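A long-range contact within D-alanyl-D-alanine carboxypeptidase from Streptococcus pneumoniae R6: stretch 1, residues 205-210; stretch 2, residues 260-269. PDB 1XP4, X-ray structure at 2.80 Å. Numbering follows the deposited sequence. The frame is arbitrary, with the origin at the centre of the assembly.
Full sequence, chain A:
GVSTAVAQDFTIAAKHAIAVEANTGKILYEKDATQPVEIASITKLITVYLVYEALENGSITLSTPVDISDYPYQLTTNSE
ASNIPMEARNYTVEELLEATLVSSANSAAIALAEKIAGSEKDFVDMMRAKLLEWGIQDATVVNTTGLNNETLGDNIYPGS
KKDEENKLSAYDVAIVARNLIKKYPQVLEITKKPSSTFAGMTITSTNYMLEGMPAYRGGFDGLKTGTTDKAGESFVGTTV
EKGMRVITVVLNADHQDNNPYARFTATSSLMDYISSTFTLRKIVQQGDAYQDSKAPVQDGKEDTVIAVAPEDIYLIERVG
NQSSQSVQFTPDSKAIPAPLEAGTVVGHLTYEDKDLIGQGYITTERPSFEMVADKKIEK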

# COMPACT_ATOMS: atom_id res chain seq x y z
N SER A 205 -10.77 8.99 12.96
CA SER A 205 -10.42 8.00 11.96
C SER A 205 -11.57 7.02 11.77
O SER A 205 -12.38 6.82 12.68
N THR A 206 -11.65 6.42 10.59
CA THR A 206 -12.70 5.46 10.29
C THR A 206 -12.11 4.07 10.49
O THR A 206 -12.81 3.06 10.37
N ASN A 207 -10.82 4.03 10.78
CA ASN A 207 -10.11 2.78 11.00
C ASN A 207 -10.24 2.41 12.47
O ASN A 207 -9.57 2.97 13.32
N TYR A 208 -11.11 1.45 12.76
CA TYR A 208 -11.33 1.02 14.13
C TYR A 208 -10.40 -0.05 14.69
O TYR A 208 -10.69 -0.65 15.72
N MSE A 209 -9.27 -0.28 14.02
CA MSE A 209 -8.31 -1.25 14.51
C MSE A 209 -7.09 -0.53 15.08
O MSE A 209 -6.09 -1.15 15.45
N LEU A 210 -7.20 0.80 15.16
CA LEU A 210 -6.13 1.63 15.69
C LEU A 210 -6.18 1.74 17.22
O LEU A 210 -7.13 1.29 17.88
N PRO A 260 -21.03 -4.08 13.28
CA PRO A 260 -20.77 -2.99 12.33
C PRO A 260 -19.32 -3.00 11.92
O PRO A 260 -18.95 -2.41 10.92
N TYR A 261 -18.49 -3.67 12.71
CA TYR A 261 -17.06 -3.75 12.45
C TYR A 261 -16.67 -5.06 11.77
O TYR A 261 -15.53 -5.51 11.88
N ALA A 262 -17.62 -5.67 11.06
CA ALA A 262 -17.37 -6.93 10.36
C ALA A 262 -16.10 -6.89 9.47
O ALA A 262 -15.33 -7.85 9.43
N ARG A 263 -15.90 -5.78 8.76
CA ARG A 263 -14.74 -5.62 7.88
C ARG A 263 -13.42 -5.76 8.64
O ARG A 263 -12.43 -6.27 8.11
N PHE A 264 -13.41 -5.27 9.88
CA PHE A 264 -12.20 -5.35 10.70
C PHE A 264 -12.12 -6.73 11.33
O PHE A 264 -11.04 -7.32 11.42
N THR A 265 -13.27 -7.25 11.75
CA THR A 265 -13.35 -8.57 12.35
C THR A 265 -12.81 -9.56 11.32
O THR A 265 -12.03 -10.46 11.64
N ALA A 266 -13.25 -9.38 10.08
CA ALA A 266 -12.84 -10.22 8.97
C ALA A 266 -11.35 -10.09 8.74
O ALA A 266 -10.68 -11.07 8.44
N THR A 267 -10.83 -8.87 8.87
CA THR A 267 -9.40 -8.61 8.69
C THR A 267 -8.65 -9.27 9.84
O THR A 267 -7.65 -9.95 9.63
N SER A 268 -9.13 -9.04 11.06
CA SER A 268 -8.50 -9.64 12.22
C SER A 268 -8.51 -11.16 12.01
O SER A 268 -7.57 -11.86 12.39
N SER A 269 -9.57 -11.66 11.38
CA SER A 269 -9.69 -13.08 11.13
C SER A 269 -8.63 -13.54 10.14
O SER A 269 -8.02 -14.60 10.30

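The contact between residues 205-210, which form no regular helix or strand, and the N-terminal part of the helix 262-269 is almost entirely apolar. It buries 327 Å² counted over both sides, and no hydrogen bond crosses it. The backbones come nearest at M209 and F264, whose CA atoms lie 6.8 Å apart, and these two residues also give up the most surface to the opposing stretch.

Aliphatic and aromatic packing centres on F264. Its CA-to-CB bond points toward the loop, and with chi1 at -57° (m) and chi2 at -55° the ring reaches along the backbone of T206, N207 and Y208. M209, here selenomethionine, also points toward its partner stretch. Its chi1 is m (-71°) and its chi2 t (175°), so the chain extends from the loop to the helix, and M209 CG packs 3.6 Å from F264 CB. Beyond the selenium, chi3 of 93° lies between wells and places the terminal methyl against the next turn of the helix: M209 CE is 4.0 Å from T267 CG2, 3.8 Å from S268 N and 4.0 Å from S268 CB. The single M209 side chain thus touches F264, T267 and S268, bridging one turn of the helix. T267 (chi1 m) points toward the loop, whereas S268 (chi1 t) is directed sideways and offers its CB to the methyl.

Aromatic contacts extend the interface toward the start of the helix. Y208 (chi1 -70°, m) points toward stretch 2, and its CB lies 3.7 Å from F264 CE2, an atom that sits at the edge of the tyrosine ring, near its plane. Y261, at the N-cap position, also points inward with chi1 m. The Y208 and Y261 rings meet obliquely, with planes at 58° and centroids 5.4 Å apart; their closest atoms, Y208 CD2 and Y261 CE1, are separated by 3.9 Å. M209 SE approaches the F264 ring obliquely as well, 4.9 Å from the centroid of its six carbons.

Backbone polar atoms of the loop also abut the phenylalanine. Y208 N lies over one face of the ring, 3.6 Å from F264 CZ, while T206 O comes within 3.4 Å of the same F264 CZ. These are van der Waals contacts at the tip of the ring.

Several polar side chains are satisfied within their own stretches, and T206 OG1, S268 OG and the guanidinium nitrogens NH1 and NH2 of R263 are satisfied elsewhere in the structure. N207 points away, but its t rotamer (chi1 -171°) brings its end back, so that N207 OD1 accepts a hydrogen bond from M209 N at 3.0 Å and also lies 4.2 Å from F264 CE1. A second bond, from N207 N to S205 OG at 3.1 Å, further ties the loop together. On the helix, T267 OG1 donates to R263 O at 2.8 Å, which leaves T267 CG2 available to the M209 methyl, and T265 OG1, on a side chain pointing away, donates to Y261 O at 3.0 Å.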

# COMPACT_ATOMS: atom_id res chain seq x y z
CB SER A 205 -9.17 7.24 12.39
OG SER A 205 -8.80 6.26 11.43
CB THR A 206 -13.16 5.56 8.82
OG1 THR A 206 -12.03 5.39 7.96
CG2 THR A 206 -13.80 6.90 8.55
CB ASN A 207 -8.64 2.94 10.64
CG ASN A 207 -7.89 1.63 10.63
OD1 ASN A 207 -8.24 0.70 11.35
ND2 ASN A 207 -6.84 1.55 9.83
CB TYR A 208 -12.78 0.60 14.29
CG TYR A 208 -13.68 1.80 14.22
CD1 TYR A 208 -13.47 2.89 15.06
CD2 TYR A 208 -14.73 1.86 13.32
CE1 TYR A 208 -14.29 4.00 15.01
CE2 TYR A 208 -15.56 2.98 13.26
CZ TYR A 208 -15.32 4.04 14.12
OH TYR A 208 -16.14 5.15 14.11
CB MSE A 209 -7.88 -2.19 13.38
CG MSE A 209 -8.97 -3.16 12.97
SE MSE A 209 -8.48 -4.24 11.46
CE MSE A 209 -7.78 -5.76 12.41
CB LEU A 210 -6.20 3.03 15.06
CG LEU A 210 -5.98 3.14 13.55
CD1 LEU A 210 -6.20 4.58 13.07
CD2 LEU A 210 -4.57 2.68 13.20
CB PRO A 260 -21.12 -1.74 13.14
CG PRO A 260 -22.17 -2.24 14.09
CD PRO A 260 -21.58 -3.56 14.54
CB TYR A 261 -16.29 -3.63 13.76
CG TYR A 261 -16.79 -2.55 14.69
CD1 TYR A 261 -17.02 -1.25 14.23
CD2 TYR A 261 -17.01 -2.81 16.04
CE1 TYR A 261 -17.45 -0.24 15.10
CE2 TYR A 261 -17.44 -1.82 16.91
CZ TYR A 261 -17.66 -0.54 16.44
OH TYR A 261 -18.10 0.43 17.31
CB ALA A 262 -18.59 -7.29 9.53
CB ARG A 263 -14.78 -4.25 7.20
CG ARG A 263 -14.42 -3.09 8.11
CD ARG A 263 -14.59 -1.77 7.38
NE ARG A 263 -15.99 -1.53 7.04
CZ ARG A 263 -16.42 -0.53 6.27
NH1 ARG A 263 -15.56 0.33 5.75
NH2 ARG A 263 -17.72 -0.39 6.04
CB PHE A 264 -12.22 -4.26 11.77
CG PHE A 264 -12.36 -2.89 11.20
CD1 PHE A 264 -11.45 -2.43 10.24
CD2 PHE A 264 -13.41 -2.07 11.58
CE1 PHE A 264 -11.60 -1.17 9.67
CE2 PHE A 264 -13.57 -0.80 11.01
CZ PHE A 264 -12.67 -0.36 10.05
CB THR A 265 -14.80 -8.96 12.69
OG1 THR A 265 -15.39 -7.96 13.52
CG2 THR A 265 -14.83 -10.29 13.41
CB ALA A 266 -13.60 -9.82 7.72
CB THR A 267 -9.06 -7.10 8.71
OG1 THR A 267 -9.68 -6.45 7.59
CG2 THR A 267 -7.55 -6.90 8.62
CB SER A 268 -9.26 -9.28 13.49
OG SER A 268 -8.53 -9.70 14.63
CB SER A 269 -11.07 -13.40 10.58
OG SER A 269 -11.18 -14.78 10.28